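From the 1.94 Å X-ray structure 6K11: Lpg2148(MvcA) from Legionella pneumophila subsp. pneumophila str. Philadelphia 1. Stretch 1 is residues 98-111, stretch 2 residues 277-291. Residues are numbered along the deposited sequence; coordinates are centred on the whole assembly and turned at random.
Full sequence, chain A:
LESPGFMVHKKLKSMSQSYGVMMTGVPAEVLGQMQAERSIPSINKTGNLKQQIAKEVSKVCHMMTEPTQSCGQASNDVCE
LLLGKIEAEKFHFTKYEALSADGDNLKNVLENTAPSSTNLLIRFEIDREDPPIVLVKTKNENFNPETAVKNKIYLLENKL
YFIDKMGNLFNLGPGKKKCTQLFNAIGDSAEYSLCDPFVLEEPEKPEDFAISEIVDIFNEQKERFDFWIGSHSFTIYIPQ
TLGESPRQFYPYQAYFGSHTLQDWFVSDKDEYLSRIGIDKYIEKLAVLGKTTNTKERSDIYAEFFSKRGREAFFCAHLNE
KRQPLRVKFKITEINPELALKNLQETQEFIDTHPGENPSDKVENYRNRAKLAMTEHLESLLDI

Stretch 1 (98-111) ALSADGDNLKNVLE
Stretch 2, residues 277-291: GIDKYIEKLAVLGKT

Stretch 1 runs extended through Leu99 (phi/psi -66/128), makes a type I turn from Ser100 to Gly103, closed by Gly103 N to Ser100 O at 2.9 Å, and continues as helix 104-111. Stretch 2 is helical from Ile278 to Leu288, with Gly277 as N-cap; Gly289 (-95/12) leaves helical geometry. The helix axes approach to 10.1 Å at 160°, nearly antiparallel, so the register descends: CA of Asp102 lies 5.5 Å from CA of Ala286, and CA of Lys107 lies 6.9 Å from CA of Asp279.

The tightest backbone approach is at the turn, where Ala286 CB sits 3.4 Å from Ala101 O and 3.8 Å from Gly103 N; its short side chain fits this close packing. Gly103, the N-cap, has phi/psi 79/10. An ideal CB there would lie 2.5 Å from Ile282 CG2 and would also jam against the preceding carbonyl, so glycine suits both fold and contact. Asn105 (chi1 p) braces the approach to the turn: its ND2 donates to Ala98 O (2.9 Å), while its OD1 accepts from Ser100 N (2.9 Å).

Ile282 (m, t) centres the apolar contact, with 93 Å² of the 541 Å² total buried area. Its CD1 meets Leu106 CD2 (t, p) at 3.6 Å and Leu110 CD1 (m, t) at 3.9 Å; Leu110 CD1 also reaches Ile278 CG1 (t, p) at 3.8 Å. Leu99 (t, p) places CD2 3.9 Å from Leu285 CB.

Lys107 starts sideways (chi1 m, chi4 t), but its end reaches across: NZ donates to Glu283 OE2 at 2.8 Å in a salt bridge. Glu283 (m, t) also receives Lys280 NZ on OE1 at 3.0 Å, so one carboxylate serves two ammonium groups. A water donates to Ala286 O (2.7 Å) and Ala101 O (3.3 Å), linking the backbones.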

# COMPACT_ATOMS: atom_id res chain seq x y z
N ALA A 98 -3.65 -15.57 -6.40
CA ALA A 98 -2.21 -15.54 -6.59
C ALA A 98 -1.87 -15.69 -8.07
O ALA A 98 -2.48 -16.50 -8.78
CB ALA A 98 -1.54 -16.64 -5.76
N LEU A 99 -0.93 -14.87 -8.55
CA LEU A 99 -0.41 -15.04 -9.90
C LEU A 99 0.35 -16.36 -9.97
O LEU A 99 1.22 -16.64 -9.13
CB LEU A 99 0.50 -13.87 -10.28
CG LEU A 99 1.00 -13.80 -11.73
CD1 LEU A 99 -0.17 -13.61 -12.70
CD2 LEU A 99 2.05 -12.70 -11.92
N SER A 100 0.01 -17.19 -10.96
CA SER A 100 0.72 -18.45 -11.16
C SER A 100 2.20 -18.19 -11.44
O SER A 100 2.63 -17.08 -11.75
CB SER A 100 0.09 -19.23 -12.31
OG SER A 100 0.72 -18.90 -13.54
N ALA A 101 2.99 -19.27 -11.35
CA ALA A 101 4.45 -19.12 -11.37
C ALA A 101 4.95 -18.52 -12.68
O ALA A 101 5.99 -17.86 -12.69
CB ALA A 101 5.12 -20.46 -11.10
N ASP A 102 4.23 -18.74 -13.78
CA ASP A 102 4.55 -18.13 -15.06
C ASP A 102 3.60 -17.01 -15.45
O ASP A 102 3.75 -16.43 -16.54
CB ASP A 102 4.54 -19.20 -16.17
CG ASP A 102 5.64 -20.22 -16.01
OD1 ASP A 102 6.79 -19.82 -15.71
OD2 ASP A 102 5.36 -21.43 -16.18
N GLY A 103 2.62 -16.71 -14.62
CA GLY A 103 1.57 -15.78 -14.98
C GLY A 103 0.49 -16.35 -15.87
O GLY A 103 -0.35 -15.59 -16.36
N ASP A 104 0.48 -17.67 -16.07
CA ASP A 104 -0.43 -18.28 -17.04
C ASP A 104 -1.89 -18.03 -16.68
O ASP A 104 -2.72 -17.81 -17.57
CB ASP A 104 -0.18 -19.78 -17.15
CG ASP A 104 1.21 -20.10 -17.61
OD1 ASP A 104 1.59 -19.67 -18.73
OD2 ASP A 104 1.93 -20.80 -16.87
N ASN A 105 -2.23 -18.07 -15.39
CA ASN A 105 -3.64 -17.97 -15.03
C ASN A 105 -4.22 -16.62 -15.42
O ASN A 105 -5.35 -16.53 -15.90
CB ASN A 105 -3.85 -18.26 -13.54
CG ASN A 105 -2.99 -17.41 -12.63
OD1 ASN A 105 -2.02 -16.78 -13.06
ND2 ASN A 105 -3.34 -17.39 -11.35
N LEU A 106 -3.43 -15.55 -15.27
CA LEU A 106 -3.87 -14.23 -15.74
C LEU A 106 -3.79 -14.13 -17.26
O LEU A 106 -4.70 -13.57 -17.89
CB LEU A 106 -3.04 -13.13 -15.08
CG LEU A 106 -3.35 -11.69 -15.52
CD1 LEU A 106 -4.83 -11.36 -15.35
CD2 LEU A 106 -2.47 -10.68 -14.76
N LYS A 107 -2.73 -14.67 -17.86
CA LYS A 107 -2.62 -14.62 -19.31
C LYS A 107 -3.79 -15.32 -19.98
O LYS A 107 -4.39 -14.79 -20.92
CB LYS A 107 -1.29 -15.24 -19.76
CG LYS A 107 -0.07 -14.38 -19.43
CD LYS A 107 1.00 -14.48 -20.51
CE LYS A 107 2.32 -14.99 -19.95
NZ LYS A 107 3.30 -15.19 -21.06
N ASN A 108 -4.17 -16.50 -19.48
CA ASN A 108 -5.24 -17.25 -20.12
C ASN A 108 -6.60 -16.60 -19.93
O ASN A 108 -7.47 -16.71 -20.80
CB ASN A 108 -5.25 -18.70 -19.62
CG ASN A 108 -4.03 -19.48 -20.09
OD1 ASN A 108 -3.45 -19.17 -21.14
ND2 ASN A 108 -3.62 -20.48 -19.32
N VAL A 109 -6.81 -15.90 -18.81
CA VAL A 109 -8.03 -15.12 -18.64
C VAL A 109 -8.15 -14.06 -19.73
O VAL A 109 -9.22 -13.84 -20.30
CB VAL A 109 -8.08 -14.49 -17.23
CG1 VAL A 109 -9.18 -13.45 -17.15
CG2 VAL A 109 -8.29 -15.55 -16.18
N LEU A 110 -7.03 -13.40 -20.05
CA LEU A 110 -7.05 -12.35 -21.07
C LEU A 110 -7.23 -12.93 -22.46
O LEU A 110 -7.95 -12.36 -23.29
CB LEU A 110 -5.76 -11.53 -20.98
CG LEU A 110 -5.50 -10.81 -19.65
CD1 LEU A 110 -4.15 -10.09 -19.67
CD2 LEU A 110 -6.64 -9.86 -19.30
N GLU A 111 -6.58 -14.07 -22.75
CA GLU A 111 -6.76 -14.72 -24.04
C GLU A 111 -8.20 -15.18 -24.26
O GLU A 111 -8.66 -15.25 -25.40
CB GLU A 111 -5.79 -15.89 -24.19
CG GLU A 111 -4.34 -15.52 -23.93
CD GLU A 111 -3.42 -16.73 -23.90
OE1 GLU A 111 -3.91 -17.88 -23.95
OE2 GLU A 111 -2.18 -16.52 -23.79
N GLY A 277 4.04 -4.41 -23.90
CA GLY A 277 3.02 -5.43 -24.10
C GLY A 277 2.65 -6.14 -22.82
O GLY A 277 3.48 -6.39 -21.95
N ILE A 278 1.37 -6.52 -22.72
CA ILE A 278 0.82 -7.07 -21.47
C ILE A 278 1.46 -8.41 -21.13
O ILE A 278 1.68 -8.73 -19.95
CB ILE A 278 -0.71 -7.17 -21.56
CG1 ILE A 278 -1.30 -7.68 -20.23
CG2 ILE A 278 -1.13 -8.07 -22.73
CD1 ILE A 278 -0.91 -6.83 -19.01
N ASP A 279 1.78 -9.22 -22.15
CA ASP A 279 2.37 -10.53 -21.89
C ASP A 279 3.73 -10.39 -21.21
O ASP A 279 4.00 -11.03 -20.19
CB ASP A 279 2.51 -11.33 -23.19
CG ASP A 279 1.17 -11.76 -23.77
OD1 ASP A 279 0.23 -12.06 -22.99
OD2 ASP A 279 1.06 -11.81 -25.01
N LYS A 280 4.60 -9.53 -21.77
CA LYS A 280 5.90 -9.29 -21.16
C LYS A 280 5.77 -8.68 -19.77
O LYS A 280 6.53 -9.04 -18.86
CB LYS A 280 6.74 -8.37 -22.05
CG LYS A 280 8.23 -8.37 -21.68
CD LYS A 280 8.87 -9.73 -21.95
CE LYS A 280 8.69 -10.14 -23.42
NZ LYS A 280 8.21 -11.54 -23.59
N TYR A 281 4.85 -7.73 -19.59
CA TYR A 281 4.61 -7.17 -18.25
C TYR A 281 4.25 -8.27 -17.26
O TYR A 281 4.80 -8.33 -16.15
CB TYR A 281 3.51 -6.09 -18.29
CG TYR A 281 3.45 -5.21 -17.03
CD1 TYR A 281 2.69 -5.59 -15.93
CD2 TYR A 281 4.14 -3.99 -16.96
CE1 TYR A 281 2.62 -4.80 -14.78
CE2 TYR A 281 4.08 -3.19 -15.80
CZ TYR A 281 3.31 -3.61 -14.72
OH TYR A 281 3.24 -2.84 -13.56
N ILE A 282 3.32 -9.16 -17.63
CA ILE A 282 2.92 -10.23 -16.71
C ILE A 282 4.10 -11.15 -16.43
O ILE A 282 4.31 -11.59 -15.29
CB ILE A 282 1.72 -11.00 -17.27
CG1 ILE A 282 0.47 -10.12 -17.27
CG2 ILE A 282 1.46 -12.25 -16.43
CD1 ILE A 282 -0.72 -10.78 -17.94
N GLU A 283 4.89 -11.47 -17.45
CA GLU A 283 6.02 -12.37 -17.25
C GLU A 283 6.99 -11.80 -16.23
O GLU A 283 7.48 -12.53 -15.36
CB GLU A 283 6.72 -12.63 -18.58
CG GLU A 283 5.92 -13.55 -19.50
CD GLU A 283 6.43 -13.53 -20.92
OE1 GLU A 283 7.62 -13.17 -21.11
OE2 GLU A 283 5.65 -13.88 -21.83
N LYS A 284 7.25 -10.49 -16.29
CA LYS A 284 8.16 -9.88 -15.33
C LYS A 284 7.56 -9.85 -13.93
O LYS A 284 8.30 -9.97 -12.94
CB LYS A 284 8.53 -8.47 -15.80
CG LYS A 284 9.64 -8.45 -16.86
CD LYS A 284 10.40 -7.12 -16.81
CE LYS A 284 11.74 -7.20 -17.53
NZ LYS A 284 12.32 -5.84 -17.77
N LEU A 285 6.24 -9.68 -13.82
CA LEU A 285 5.58 -9.78 -12.52
C LEU A 285 5.77 -11.17 -11.93
O LEU A 285 6.05 -11.32 -10.73
CB LEU A 285 4.09 -9.48 -12.64
CG LEU A 285 3.65 -8.03 -12.78
CD1 LEU A 285 2.11 -7.93 -12.77
CD2 LEU A 285 4.25 -7.17 -11.69
N ALA A 286 5.62 -12.21 -12.75
CA ALA A 286 5.85 -13.57 -12.26
C ALA A 286 7.29 -13.74 -11.76
O ALA A 286 7.51 -14.39 -10.73
CB ALA A 286 5.53 -14.58 -13.36
N VAL A 287 8.26 -13.16 -12.46
CA VAL A 287 9.64 -13.22 -11.98
C VAL A 287 9.76 -12.48 -10.65
O VAL A 287 10.45 -12.94 -9.73
CB VAL A 287 10.62 -12.63 -13.01
CG1 VAL A 287 12.02 -12.59 -12.43
CG2 VAL A 287 10.60 -13.46 -14.31
N LEU A 288 9.10 -11.32 -10.54
CA LEU A 288 9.13 -10.56 -9.30
C LEU A 288 8.67 -11.40 -8.12
O LEU A 288 9.19 -11.27 -7.01
CB LEU A 288 8.27 -9.30 -9.44
CG LEU A 288 8.34 -8.28 -8.30
CD1 LEU A 288 9.71 -7.63 -8.25
CD2 LEU A 288 7.23 -7.24 -8.48
N GLY A 289 7.69 -12.27 -8.34
CA GLY A 289 7.14 -13.06 -7.26
C GLY A 289 7.76 -14.42 -7.10
O GLY A 289 7.23 -15.26 -6.36
N LYS A 290 8.87 -14.68 -7.78
CA LYS A 290 9.45 -16.01 -7.85
C LYS A 290 10.95 -15.95 -7.59
O LYS A 290 11.52 -16.87 -6.99
CB LYS A 290 9.14 -16.62 -9.23
CG LYS A 290 10.03 -17.76 -9.68
CD LYS A 290 9.95 -17.91 -11.20
CE LYS A 290 11.01 -17.05 -11.90
NZ LYS A 290 11.20 -17.39 -13.35
N THR A 291 11.61 -14.86 -7.99
CA THR A 291 13.06 -14.77 -7.84
C THR A 291 13.47 -14.82 -6.37
O THR A 291 12.74 -14.39 -5.47
CB THR A 291 13.60 -13.49 -8.48
OG1 THR A 291 15.03 -13.49 -8.41
CG2 THR A 291 13.07 -12.25 -7.75
O HOH W 1 5.66 -16.21 -9.89